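PDB 5OCR: kappa-carrageenase, which probably hydrolyses kappa-carrageenan, a sulfated galactan of marine red algae, through the family 16 glycoside hydrolase module that forms this chain. Local coordinates for residues V61-G66 with G89-Y94; A68-R73 with T273-D278; A104-A109 with V142-F147. All coordinates share one frame; numbering follows the deposited sequence. Where two conformers were deposited one is given.

Contact 1: residues V61-G66 with G89-Y94; sequences VKISNG and GIFKSY. With MG (magnesium ion), chain F.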
ATOM      1  N   VAL A  61       4.425 -10.860  10.869  1.00 21.94           N
ATOM      2  CA  VAL A  61       3.388 -11.498  10.051  1.00 22.25           C
ATOM      3  C   VAL A  61       2.900 -12.774  10.803  1.00 24.49           C
ATOM      4  O   VAL A  61       3.733 -13.606  11.271  1.00 24.41           O
ATOM      5  CB  VAL A  61       3.849 -11.845   8.604  1.00 23.22           C
ATOM      6  CG1 VAL A  61       2.753 -12.593   7.815  1.00 24.29           C
ATOM      7  CG2 VAL A  61       4.331 -10.634   7.859  1.00 22.53           C
ATOM      8  N   LYS A  62       1.612 -12.906  11.048  1.00 22.12           N
ATOM      9  CA  LYS A  62       1.117 -14.090  11.704  1.00 23.82           C
ATOM     10  C   LYS A  62      -0.192 -14.342  10.979  1.00 24.40           C
ATOM     11  O   LYS A  62      -0.887 -13.387  10.575  1.00 26.69           O
ATOM     12  CB  LYS A  62       0.788 -13.736  13.163  1.00 29.91           C
ATOM     13  CG  LYS A  62      -0.050 -14.779  13.912  1.00 36.81           C
ATOM     14  CD  LYS A  62      -0.352 -14.350  15.353  1.00 40.63           C
ATOM     15  CE  LYS A  62      -1.383 -15.300  15.956  1.00 44.37           C
ATOM     16  NZ  LYS A  62      -1.979 -14.678  17.173  1.00 48.89           N
ATOM     17  N   ILE A  63      -0.563 -15.590  10.798  1.00 23.42           N
ATOM     18  CA  ILE A  63      -1.884 -15.814  10.173  1.00 21.99           C
ATOM     19  C   ILE A  63      -2.632 -16.758  11.100  1.00 24.20           C
ATOM     20  O   ILE A  63      -2.035 -17.738  11.615  1.00 23.38           O
ATOM     21  CB  ILE A  63      -1.692 -16.496   8.850  1.00 22.58           C
ATOM     22  CG1 ILE A  63      -0.836 -15.590   7.882  1.00 23.45           C
ATOM     23  CG2 ILE A  63      -3.053 -16.827   8.267  1.00 23.12           C
ATOM     24  CD1 ILE A  63      -0.478 -16.306   6.604  1.00 25.22           C
ATOM     25  N   SER A  64      -3.883 -16.443  11.357  1.00 23.57           N
ATOM     26  CA  SER A  64      -4.715 -17.261  12.262  1.00 27.25           C
ATOM     27  C   SER A  64      -6.182 -17.324  11.785  1.00 25.97           C
ATOM     28  O   SER A  64      -6.774 -16.286  11.475  1.00 23.36           O
ATOM     29  CB  SER A  64      -4.599 -16.550  13.599  1.00 30.15           C
ATOM     30  OG  SER A  64      -5.388 -17.173  14.584  1.00 36.24           O
ATOM     31  N   ASN A  65      -6.788 -18.510  11.786  1.00 25.96           N
ATOM     32  CA  ASN A  65      -8.182 -18.666  11.496  0.50 27.18           C
ATOM     33  C   ASN A  65      -8.650 -17.850  10.246  1.00 25.76           C
ATOM     34  O   ASN A  65      -9.747 -17.245  10.220  1.00 26.34           O
ATOM     35  CB  ASN A  65      -9.024 -18.373  12.758  0.50 29.82           C
ATOM     36  CG  ASN A  65      -8.533 -19.137  14.018  0.50 30.60           C
ATOM     37  OD1 ASN A  65      -7.722 -20.066  13.952  0.50 34.17           O
ATOM     38  ND2 ASN A  65      -9.015 -18.717  15.164  0.50 33.96           N
ATOM     39  N   GLY A  66      -7.854 -17.897   9.181  1.00 23.76           N
ATOM     40  CA  GLY A  66      -8.267 -17.386   7.895  1.00 23.03           C
ATOM     41  C   GLY A  66      -7.849 -15.957   7.712  1.00 22.53           C
ATOM     42  O   GLY A  66      -8.138 -15.409   6.632  1.00 23.61           O
ATOM     43  N   GLY A  89       5.405  -5.274   8.913  1.00 19.34           N
ATOM     44  CA  GLY A  89       5.227  -6.539   8.163  1.00 20.11           C
ATOM     45  C   GLY A  89       4.662  -6.277   6.774  1.00 20.93           C
ATOM     46  O   GLY A  89       4.001  -5.244   6.567  1.00 19.76           O
ATOM     47  N   ILE A  90       4.916  -7.176   5.813  1.00 19.13           N
ATOM     48  CA  ILE A  90       4.598  -6.893   4.413  1.00 18.42           C
ATOM     49  C   ILE A  90       4.422  -8.196   3.656  1.00 19.63           C
ATOM     50  O   ILE A  90       5.216  -9.090   3.866  1.00 20.17           O
ATOM     51  CB  ILE A  90       5.634  -5.990   3.728  1.00 17.96           C
ATOM     52  CG1 ILE A  90       5.353  -5.872   2.200  1.00 18.07           C
ATOM     53  CG2 ILE A  90       7.085  -6.492   3.967  1.00 17.91           C
ATOM     54  CD1 ILE A  90       6.134  -4.703   1.539  1.00 18.77           C
ATOM     55  N   PHE A  91       3.342  -8.316   2.872  1.00 17.72           N
ATOM     56  CA  PHE A  91       3.238  -9.345   1.873  1.00 18.26           C
ATOM     57  C   PHE A  91       3.542  -8.740   0.523  1.00 18.14           C
ATOM     58  O   PHE A  91       2.811  -7.828   0.067  1.00 17.99           O
ATOM     59  CB  PHE A  91       1.808  -9.911   1.786  1.00 18.31           C
ATOM     60  CG  PHE A  91       1.445 -10.789   2.922  1.00 19.29           C
ATOM     61  CD1 PHE A  91       1.898 -12.105   2.976  1.00 19.38           C
ATOM     62  CD2 PHE A  91       0.620 -10.328   3.918  1.00 20.65           C
ATOM     63  CE1 PHE A  91       1.548 -12.943   4.062  1.00 21.20           C
ATOM     64  CE2 PHE A  91       0.244 -11.184   4.957  1.00 21.30           C
ATOM     65  CZ  PHE A  91       0.723 -12.490   5.037  1.00 20.55           C
ATOM     66  N   LYS A  92       4.647  -9.166  -0.089  1.00 18.35           N
ATOM     67  CA  LYS A  92       5.057  -8.696  -1.470  1.00 18.29           C
ATOM     68  C   LYS A  92       5.150  -9.891  -2.364  1.00 18.42           C
ATOM     69  O   LYS A  92       5.942 -10.830  -2.103  1.00 18.98           O
ATOM     70  CB  LYS A  92       6.363  -7.949  -1.419  1.00 19.30           C
ATOM     71  CG  LYS A  92       6.719  -7.441  -2.850  1.00 20.02           C
ATOM     72  CD  LYS A  92       8.152  -6.843  -2.804  1.00 24.14           C
ATOM     73  CE  LYS A  92       8.470  -6.524  -4.283  1.00 23.87           C
ATOM     74  NZ  LYS A  92       9.883  -5.955  -4.300  1.00 26.72           N
ATOM     75  N   SER A  93       4.330  -9.944  -3.419  1.00 18.34           N
ATOM     76  CA  SER A  93       4.405 -11.133  -4.292  1.00 18.62           C
ATOM     77  C   SER A  93       5.777 -11.241  -5.011  1.00 18.99           C
ATOM     78  O   SER A  93       6.334 -10.226  -5.527  1.00 19.39           O
ATOM     79  CB  SER A  93       3.270 -11.193  -5.315  1.00 17.64           C
ATOM     80  OG  SER A  93       3.352 -10.086  -6.230  1.00 19.03           O
ATOM     81  N   TYR A  94       6.281 -12.462  -5.150  1.00 18.91           N
ATOM     82  CA  TYR A  94       7.394 -12.593  -6.090  0.50 18.35           C
ATOM     83  C   TYR A  94       6.942 -12.299  -7.521  1.00 18.92           C
ATOM     84  O   TYR A  94       7.714 -11.709  -8.328  1.00 18.98           O
ATOM     85  CB  TYR A  94       8.023 -13.984  -6.020  0.50 18.27           C
ATOM     86  CG  TYR A  94       8.981 -14.086  -4.893  0.50 18.37           C
ATOM     87  CD1 TYR A  94      10.286 -13.676  -5.019  0.50 18.35           C
ATOM     88  CD2 TYR A  94       8.575 -14.626  -3.680  0.50 18.19           C
ATOM     89  CE1 TYR A  94      11.158 -13.778  -3.941  0.50 18.73           C
ATOM     90  CE2 TYR A  94       9.422 -14.733  -2.617  0.50 18.28           C
ATOM     91  CZ  TYR A  94      10.704 -14.292  -2.738  0.50 18.40           C
ATOM     92  OH  TYR A  94      11.519 -14.364  -1.684  0.50 18.79           O
TER
HETATM   93 MG    MG F 402      -9.138 -15.672   4.678  1.00 17.94          MG
HETATM   94  O   HOH W   1     -10.343 -17.722   5.044  1.00 30.53           O

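Contact 2: residues A68-R73 with T273-D278; sequences AELTMR and TSMYVD. With MG (magnesium ion), chain F.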
ATOM      1  N   ALA A  68      -4.754 -12.885   7.919  1.00 19.80           N
ATOM      2  CA  ALA A  68      -3.356 -12.495   8.117  1.00 19.06           C
ATOM      3  C   ALA A  68      -3.327 -11.256   8.905  1.00 19.45           C
ATOM      4  O   ALA A  68      -4.108 -10.344   8.635  1.00 20.10           O
ATOM      5  CB  ALA A  68      -2.716 -12.245   6.780  1.00 18.83           C
ATOM      6  N   GLU A  69      -2.312 -11.170   9.781  1.00 19.29           N
ATOM      7  CA  GLU A  69      -2.142  -9.999  10.677  1.00 20.83           C
ATOM      8  C   GLU A  69      -0.764  -9.372  10.420  1.00 20.90           C
ATOM      9  O   GLU A  69       0.232 -10.120  10.488  1.00 21.20           O
ATOM     10  CB  GLU A  69      -2.281 -10.466  12.155  1.00 22.26           C
ATOM     11  CG  GLU A  69      -2.039  -9.315  13.150  1.00 23.74           C
ATOM     12  CD  GLU A  69      -2.302  -9.631  14.614  1.00 30.98           C
ATOM     13  OE1 GLU A  69      -2.587 -10.786  14.919  1.00 35.03           O
ATOM     14  OE2 GLU A  69      -2.269  -8.689  15.466  1.00 32.80           O
ATOM     15  N   LEU A  70      -0.664  -8.090  10.066  1.00 20.15           N
ATOM     16  CA  LEU A  70       0.610  -7.462   9.819  0.50 19.88           C
ATOM     17  C   LEU A  70       0.746  -6.393  10.923  1.00 19.85           C
ATOM     18  O   LEU A  70      -0.156  -5.599  11.127  1.00 19.81           O
ATOM     19  CB  LEU A  70       0.625  -6.835   8.395  0.50 19.20           C
ATOM     20  CG  LEU A  70       0.480  -7.841   7.248  0.50 18.77           C
ATOM     21  CD1 LEU A  70      -0.966  -8.234   6.983  0.50 18.65           C
ATOM     22  CD2 LEU A  70       1.024  -7.232   5.951  0.50 18.95           C
ATOM     23  N   THR A  71       1.880  -6.388  11.620  1.00 19.50           N
ATOM     24  CA  THR A  71       1.992  -5.625  12.865  1.00 21.49           C
ATOM     25  C   THR A  71       3.157  -4.641  12.838  1.00 21.09           C
ATOM     26  O   THR A  71       4.290  -5.022  12.393  1.00 22.01           O
ATOM     27  CB  THR A  71       2.188  -6.630  14.055  1.00 21.97           C
ATOM     28  OG1 THR A  71       1.065  -7.526  14.061  1.00 22.80           O
ATOM     29  CG2 THR A  71       2.202  -5.930  15.429  1.00 21.87           C
ATOM     30  N   MET A  72       2.911  -3.432  13.310  1.00 20.74           N
ATOM     31  CA  MET A  72       3.975  -2.418  13.555  1.00 20.31           C
ATOM     32  C   MET A  72       4.452  -2.563  14.998  1.00 20.51           C
ATOM     33  O   MET A  72       3.641  -2.502  15.908  1.00 20.80           O
ATOM     34  CB  MET A  72       3.367  -1.019  13.349  1.00 20.65           C
ATOM     35  CG  MET A  72       4.406   0.118  13.527  1.00 21.18           C
ATOM     36  SD  MET A  72       5.609   0.122  12.210  1.00 21.22           S
ATOM     37  CE  MET A  72       4.534   0.521  10.766  1.00 21.39           C
ATOM     38  N   ARG A  73       5.762  -2.784  15.215  1.00 20.86           N
ATOM     39  CA  ARG A  73       6.289  -3.013  16.582  1.00 21.37           C
ATOM     40  C   ARG A  73       7.369  -1.989  16.876  1.00 21.36           C
ATOM     41  O   ARG A  73       8.089  -1.523  15.963  1.00 21.18           O
ATOM     42  CB  ARG A  73       6.984  -4.383  16.667  1.00 22.81           C
ATOM     43  CG  ARG A  73       5.931  -5.493  16.614  1.00 25.94           C
ATOM     44  CD  ARG A  73       6.571  -6.813  16.968  1.00 28.50           C
ATOM     45  NE  ARG A  73       5.674  -7.900  16.534  1.00 28.33           N
ATOM     46  CZ  ARG A  73       4.577  -8.286  17.171  1.00 29.20           C
ATOM     47  NH1 ARG A  73       4.213  -7.684  18.321  1.00 29.15           N
ATOM     48  NH2 ARG A  73       3.836  -9.287  16.676  1.00 30.10           N
ATOM     49  N   THR A 273       0.465  -2.332  16.885  1.00 22.38           N
ATOM     50  CA  THR A 273      -0.879  -2.234  16.337  1.00 22.26           C
ATOM     51  C   THR A 273      -0.852  -3.013  15.024  1.00 22.02           C
ATOM     52  O   THR A 273       0.264  -3.219  14.439  1.00 20.80           O
ATOM     53  CB  THR A 273      -1.256  -0.748  16.125  1.00 22.00           C
ATOM     54  OG1 THR A 273      -2.669  -0.697  15.809  1.00 22.28           O
ATOM     55  CG2 THR A 273      -0.473  -0.047  14.957  1.00 21.85           C
ATOM     56  N   SER A 274      -2.029  -3.497  14.567  1.00 21.28           N
ATOM     57  CA  SER A 274      -2.030  -4.435  13.465  1.00 21.59           C
ATOM     58  C   SER A 274      -3.100  -4.071  12.462  1.00 21.03           C
ATOM     59  O   SER A 274      -4.130  -3.533  12.844  1.00 23.37           O
ATOM     60  CB  SER A 274      -2.370  -5.811  13.983  1.00 22.61           C
ATOM     61  OG  SER A 274      -1.368  -6.279  14.899  0.50 24.04           O
ATOM     62  N   MET A 275      -2.788  -4.293  11.166  1.00 20.19           N
ATOM     63  CA  MET A 275      -3.837  -4.455  10.115  1.00 19.28           C
ATOM     64  C   MET A 275      -4.138  -5.927   9.891  1.00 19.69           C
ATOM     65  O   MET A 275      -3.312  -6.786  10.192  1.00 19.52           O
ATOM     66  CB  MET A 275      -3.460  -3.779   8.751  1.00 18.72           C
ATOM     67  CG  MET A 275      -2.197  -4.430   8.150  1.00 18.90           C
ATOM     68  SD  MET A 275      -1.673  -3.607   6.638  1.00 19.35           S
ATOM     69  CE  MET A 275      -2.904  -4.152   5.469  1.00 20.06           C
ATOM     70  N   TYR A 276      -5.289  -6.215   9.293  1.00 17.68           N
ATOM     71  CA  TYR A 276      -5.704  -7.613   9.071  1.00 18.80           C
ATOM     72  C   TYR A 276      -6.168  -7.778   7.640  1.00 18.77           C
ATOM     73  O   TYR A 276      -6.895  -6.891   7.068  1.00 19.73           O
ATOM     74  CB  TYR A 276      -6.924  -7.932   9.994  1.00 19.13           C
ATOM     75  CG  TYR A 276      -6.522  -7.794  11.423  1.00 21.34           C
ATOM     76  CD1 TYR A 276      -5.960  -8.900  12.090  1.00 22.95           C
ATOM     77  CD2 TYR A 276      -6.685  -6.584  12.117  1.00 22.16           C
ATOM     78  CE1 TYR A 276      -5.558  -8.764  13.453  1.00 25.02           C
ATOM     79  CE2 TYR A 276      -6.263  -6.447  13.470  1.00 26.12           C
ATOM     80  CZ  TYR A 276      -5.710  -7.549  14.092  1.00 26.78           C
ATOM     81  OH  TYR A 276      -5.365  -7.432  15.407  1.00 31.35           O
ATOM     82  N   VAL A 277      -5.827  -8.902   7.034  1.00 18.37           N
ATOM     83  CA  VAL A 277      -6.225  -9.136   5.665  1.00 18.45           C
ATOM     84  C   VAL A 277      -6.903 -10.530   5.593  1.00 18.58           C
ATOM     85  O   VAL A 277      -6.260 -11.563   5.928  1.00 18.53           O
ATOM     86  CB  VAL A 277      -4.984  -9.137   4.746  1.00 18.01           C
ATOM     87  CG1 VAL A 277      -5.430  -9.321   3.294  1.00 18.61           C
ATOM     88  CG2 VAL A 277      -4.117  -7.854   4.866  1.00 19.13           C
ATOM     89  N   ASP A 278      -8.142 -10.575   5.097  1.00 17.99           N
ATOM     90  CA  ASP A 278      -8.836 -11.834   4.936  1.00 19.27           C
ATOM     91  C   ASP A 278      -8.431 -12.488   3.647  1.00 18.16           C
ATOM     92  O   ASP A 278      -8.278 -13.716   3.615  1.00 19.56           O
ATOM     93  CB  ASP A 278     -10.368 -11.537   5.001  1.00 20.50           C
ATOM     94  CG  ASP A 278     -11.256 -12.830   5.078  1.00 24.44           C
ATOM     95  OD1 ASP A 278     -10.759 -13.905   5.386  1.00 24.34           O
ATOM     96  OD2 ASP A 278     -12.427 -12.728   4.711  1.00 29.25           O
TER
HETATM   97 MG    MG F 402      -9.138 -15.672   4.678  1.00 17.94          MG
HETATM   98  O   HOH W   1     -10.343 -17.722   5.044  1.00 30.53           O

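Contact 3: residues A104-A109 with V142-F147; sequences AKIQGA and VELQQF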
ATOM      1  N   ALA A 104      -8.302  -6.869  -2.286  1.00 16.53           N
ATOM      2  CA  ALA A 104      -8.000  -7.369  -0.967  1.00 16.86           C
ATOM      3  C   ALA A 104      -9.064  -6.959  -0.021  1.00 17.29           C
ATOM      4  O   ALA A 104      -9.716  -5.908  -0.183  1.00 18.18           O
ATOM      5  CB  ALA A 104      -6.599  -6.801  -0.568  1.00 16.85           C
ATOM      6  N   LYS A 105      -9.323  -7.851   0.917  1.00 17.03           N
ATOM      7  CA  LYS A 105     -10.301  -7.541   2.002  1.00 16.90           C
ATOM      8  C   LYS A 105      -9.523  -7.254   3.290  1.00 16.91           C
ATOM      9  O   LYS A 105      -8.744  -8.111   3.817  1.00 17.34           O
ATOM     10  CB  LYS A 105     -11.333  -8.712   2.121  1.00 18.47           C
ATOM     11  CG  LYS A 105     -12.316  -8.593   3.352  1.00 19.42           C
ATOM     12  CD  LYS A 105     -13.241  -9.807   3.218  1.00 22.07           C
ATOM     13  CE  LYS A 105     -14.079  -9.955   4.445  1.00 25.88           C
ATOM     14  NZ  LYS A 105     -14.726 -11.277   4.192  1.00 29.38           N
ATOM     15  N   ILE A 106      -9.644  -6.014   3.737  1.00 16.04           N
ATOM     16  CA  ILE A 106      -8.717  -5.474   4.752  1.00 16.83           C
ATOM     17  C   ILE A 106      -9.438  -4.765   5.874  1.00 18.12           C
ATOM     18  O   ILE A 106     -10.434  -3.991   5.622  1.00 18.60           O
ATOM     19  CB  ILE A 106      -7.741  -4.446   4.059  1.00 17.20           C
ATOM     20  CG1 ILE A 106      -6.816  -5.131   3.004  1.00 17.13           C
ATOM     21  CG2 ILE A 106      -6.919  -3.646   5.174  1.00 16.34           C
ATOM     22  CD1 ILE A 106      -6.168  -4.093   2.061  1.00 17.34           C
ATOM     23  N   GLN A 107      -8.965  -4.993   7.110  1.00 17.93           N
ATOM     24  CA  GLN A 107      -9.411  -4.107   8.173  1.00 17.40           C
ATOM     25  C   GLN A 107      -8.205  -3.328   8.693  1.00 17.89           C
ATOM     26  O   GLN A 107      -7.100  -3.872   8.799  1.00 17.69           O
ATOM     27  CB  GLN A 107      -9.921  -5.012   9.326  1.00 18.00           C
ATOM     28  CG  GLN A 107     -10.225  -4.228  10.633  1.00 19.32           C
ATOM     29  CD  GLN A 107     -11.000  -5.061  11.657  1.00 21.92           C
ATOM     30  OE1 GLN A 107     -11.909  -5.881  11.321  1.00 23.35           O
ATOM     31  NE2 GLN A 107     -10.588  -4.942  12.909  1.00 25.09           N
ATOM     32  N   GLY A 108      -8.440  -2.068   9.012  1.00 17.25           N
ATOM     33  CA  GLY A 108      -7.349  -1.170   9.440  1.00 19.40           C
ATOM     34  C   GLY A 108      -6.938  -1.412  10.881  1.00 20.13           C
ATOM     35  O   GLY A 108      -7.229  -2.427  11.489  1.00 21.28           O
ATOM     36  N   ALA A 109      -6.159  -0.471  11.386  1.00 21.74           N
ATOM     37  CA  ALA A 109      -5.465  -0.627  12.688  1.00 21.77           C
ATOM     38  C   ALA A 109      -6.092   0.189  13.809  1.00 21.21           C
ATOM     39  O   ALA A 109      -6.463   1.387  13.658  1.00 20.99           O
ATOM     40  CB  ALA A 109      -3.986  -0.197  12.515  1.00 22.41           C
ATOM     41  N   VAL A 142      -5.286   1.208  -2.118  1.00 16.03           N
ATOM     42  CA  VAL A 142      -5.795   2.055  -1.046  1.00 15.73           C
ATOM     43  C   VAL A 142      -4.714   2.299  -0.015  1.00 15.90           C
ATOM     44  O   VAL A 142      -3.774   1.469   0.210  1.00 15.56           O
ATOM     45  CB  VAL A 142      -7.010   1.429  -0.331  1.00 15.46           C
ATOM     46  CG1 VAL A 142      -6.651   0.277   0.584  1.00 15.49           C
ATOM     47  CG2 VAL A 142      -7.732   2.519   0.457  1.00 16.05           C
ATOM     48  N   GLU A 143      -4.745   3.520   0.523  1.00 16.34           N
ATOM     49  CA  GLU A 143      -3.943   3.894   1.691  1.00 17.30           C
ATOM     50  C   GLU A 143      -4.969   4.306   2.711  1.00 16.66           C
ATOM     51  O   GLU A 143      -5.613   5.311   2.524  1.00 17.19           O
ATOM     52  CB  GLU A 143      -2.987   5.015   1.429  1.00 18.24           C
ATOM     53  CG  GLU A 143      -1.707   4.480   0.774  1.00 18.82           C
ATOM     54  CD  GLU A 143      -0.761   5.644   0.549  1.00 21.64           C
ATOM     55  OE1 GLU A 143      -1.211   6.675  -0.080  1.00 22.64           O
ATOM     56  OE2 GLU A 143       0.428   5.545   0.946  1.00 23.57           O
ATOM     57  N   LEU A 144      -5.057   3.583   3.816  1.00 16.34           N
ATOM     58  CA  LEU A 144      -5.998   3.921   4.880  1.00 17.15           C
ATOM     59  C   LEU A 144      -5.361   4.730   6.012  1.00 18.88           C
ATOM     60  O   LEU A 144      -4.157   4.572   6.240  1.00 18.24           O
ATOM     61  CB  LEU A 144      -6.548   2.618   5.478  1.00 17.28           C
ATOM     62  CG  LEU A 144      -7.354   1.684   4.566  1.00 17.67           C
ATOM     63  CD1 LEU A 144      -7.863   0.431   5.295  1.00 17.42           C
ATOM     64  CD2 LEU A 144      -8.544   2.475   3.982  1.00 18.64           C
ATOM     65  N   GLN A 145      -6.162   5.512   6.767  1.00 19.20           N
ATOM     66  CA  GLN A 145      -5.756   6.152   8.008  1.00 21.41           C
ATOM     67  C   GLN A 145      -4.507   6.980   7.940  1.00 20.98           C
ATOM     68  O   GLN A 145      -3.831   7.065   8.911  1.00 22.64           O
ATOM     69  CB  GLN A 145      -5.603   5.121   9.188  1.00 23.63           C
ATOM     70  CG  GLN A 145      -6.724   4.209   9.380  1.00 27.71           C
ATOM     71  CD  GLN A 145      -6.250   2.999  10.227  1.00 25.38           C
ATOM     72  OE1 GLN A 145      -6.567   1.910   9.930  1.00 23.03           O
ATOM     73  NE2 GLN A 145      -5.554   3.255  11.364  1.00 28.07           N
ATOM     74  N   GLN A 146      -4.210   7.627   6.801  1.00 21.48           N
ATOM     75  CA  GLN A 146      -3.016   8.448   6.658  1.00 22.09           C
ATOM     76  C   GLN A 146      -3.140   9.769   7.301  1.00 23.24           C
ATOM     77  O   GLN A 146      -2.120  10.396   7.614  1.00 22.96           O
ATOM     78  CB  GLN A 146      -2.755   8.821   5.173  1.00 24.15           C
ATOM     79  CG  GLN A 146      -2.173   7.704   4.476  1.00 26.64           C
ATOM     80  CD  GLN A 146      -1.330   8.145   3.301  1.00 23.83           C
ATOM     81  OE1 GLN A 146      -0.160   7.909   3.326  1.00 23.98           O
ATOM     82  NE2 GLN A 146      -1.968   8.586   2.202  1.00 22.77           N
ATOM     83  N   PHE A 147      -4.376  10.210   7.448  1.00 22.94           N
ATOM     84  CA  PHE A 147      -4.663  11.587   7.893  1.00 25.19           C
ATOM     85  C   PHE A 147      -3.817  12.586   7.057  1.00 24.46           C
ATOM     86  O   PHE A 147      -3.125  13.486   7.640  1.00 25.69           O
ATOM     87  CB  PHE A 147      -4.352  11.734   9.388  1.00 25.08           C
ATOM     88  CG  PHE A 147      -5.286  10.986  10.295  1.00 25.31           C
ATOM     89  CD1 PHE A 147      -6.168  11.682  11.103  1.00 26.66           C
ATOM     90  CD2 PHE A 147      -5.296   9.589  10.303  1.00 23.22           C
ATOM     91  CE1 PHE A 147      -7.050  11.005  11.943  1.00 26.79           C
ATOM     92  CE2 PHE A 147      -6.171   8.882  11.159  1.00 23.93           C
ATOM     93  CZ  PHE A 147      -7.046   9.619  11.971  1.00 24.67           C
TER

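Contact 1: residues V61-G66 with G89-Y94
V61 and I63 meet F91 where strands 61-64 and 86-97, both neighbours of strand 67-74 in the beta-jellyroll of family 16, come together. The two short segments stand at 90° with their axes 9.2 Å apart; no hydrogen bond joins them, and apolar side chains carry the contact. V61, just past helix 57-60, holds CG1 anti to its backbone N (chi1 176°). That branch reaches the tip of the F91 ring obliquely, 3.4 Å from CZ. I63 comes to the ring at its edge, with CD1 4.3 Å from F91 CZ. The rings of F31 and W41 also pack on F91, the latter edge-to-face. A steric interaction follows at G89: a CB there would lie only 3.3 Å from V61 CG2, a tight fit that suits glycine. Metal coordination lies away from this contact, at the far end of segment 61-66. Beyond S64 the chain turns through N65 to G66, whose backbone angles would jam a side chain against the preceding carbonyl. Together with E30 and D278 this residue helps bind a magnesium ion, G66 O lying 2.2 Å from the metal.

Contact 2: residues A68-R73 with T273-D278
L70 and M275 face each other on the fully buried face of this contact, where L70 CB lies 3.7 Å from M275 CG. M275 places CG between its backbone N and carbonyl carbon (chi1 63°), and this brings it against L70; farther along, L70 CD1 reaches V277 CG2 at 3.8 Å. Across the sheet from this apolar face, E69, T71, S274 and Y276 form the other side, where T71 and S274 are buried while E69 and Y276 border the more open side. There the E69 chain is extended and lies beside the Y276 ring, pointing the same way, with E69 CD 3.6 Å from Y276 CE1 and the carboxylate turned 38° from the ring plane. In the conformer described, the S274 hydroxyl OG donates to E69 OE2 over 2.6 Å, and OE2 accepts with its anti lone pair, the one directed away from OE1. An alanine in place of E69 would probably leave the S274 hydroxyl without this acceptor and the Y276 ring without the carboxylate and CG packed beside it. Between the two faces runs the backbone ladder of neighbouring antiparallel strands in the jellyroll sandwich. Its hydrogen-bonded pairs are A68 with V277, L70 with M275 and M72 with T273; A68 N to V277 O and V277 N to A68 O both measure 2.8 Å, whereas T273 N to M72 O is weak. L239 and L237 of strand 233-241 cover M275 and V277 on the apolar side. Where the chain turns its corner, D278 grips magnesium twice, through O at 2.4 Å and OD1 at 2.5 Å from the ion.

Contact 3: residues A104-A109 with V142-F147
Q145 turns its amide onto the backbone of A109, meeting both its N and its O much as a facing strand might. Its OE1 accepts the A109 N-H on a lone pair in the amide plane, at 2.8 Å with an angle of 156° at the hydrogen. Q145 NE2 returns a weak bond to A109 O over 3.1 Å, and it also donates to G112 O, a second grip that would limit rotation of the amide. Beside this pair, OE1 of Q145 lies 3.2 Å from CA of G108; a CB on that residue would clash with the oxygen, so the close approach depends on glycine. The apolar part is looser: I106 CG2 meets L144 CD1 at 4.2 Å as the two side chains cross.

Farther out, I106 also rests on M275, while L144 packs on Y203 and P196. Q145 itself has left-handed backbone angles (phi 53°). E143, one residue before L144, forms a salt bridge with R242 and a hydrogen bond with a glycerol, probably from the crystallisation liquor. It ends the sequence E-I-D-V-V-E, which matches the signature that carries the catalytic carboxylates in family 16, so the contact probably lies beside the active-site cleft of the jellyroll.

Contacts 1 and 2 share a magnesium ion: G66 O and D278 OD1, 3.3 Å apart, both bind it, and the centres of the two contacts are about 8 Å apart. Strand 67-74 ties them further, since E69 N probably hydrogen-bonds to K62 O at 2.8 Å and A68 CB packs on F91 CE2. Contact 2 passes to contact 3 through strand 273-285, where K105 NZ forms a 2.8 Å salt bridge with D278 OD2 and Q107 N probably hydrogen-bonds to Y276 O. Contacts 1 and 3 do not touch, their centres being about 15 Å apart. The magnesium joins contacts 1 and 2, whereas E143 in contact 3 lies on the strand that probably carries the catalytic carboxylates.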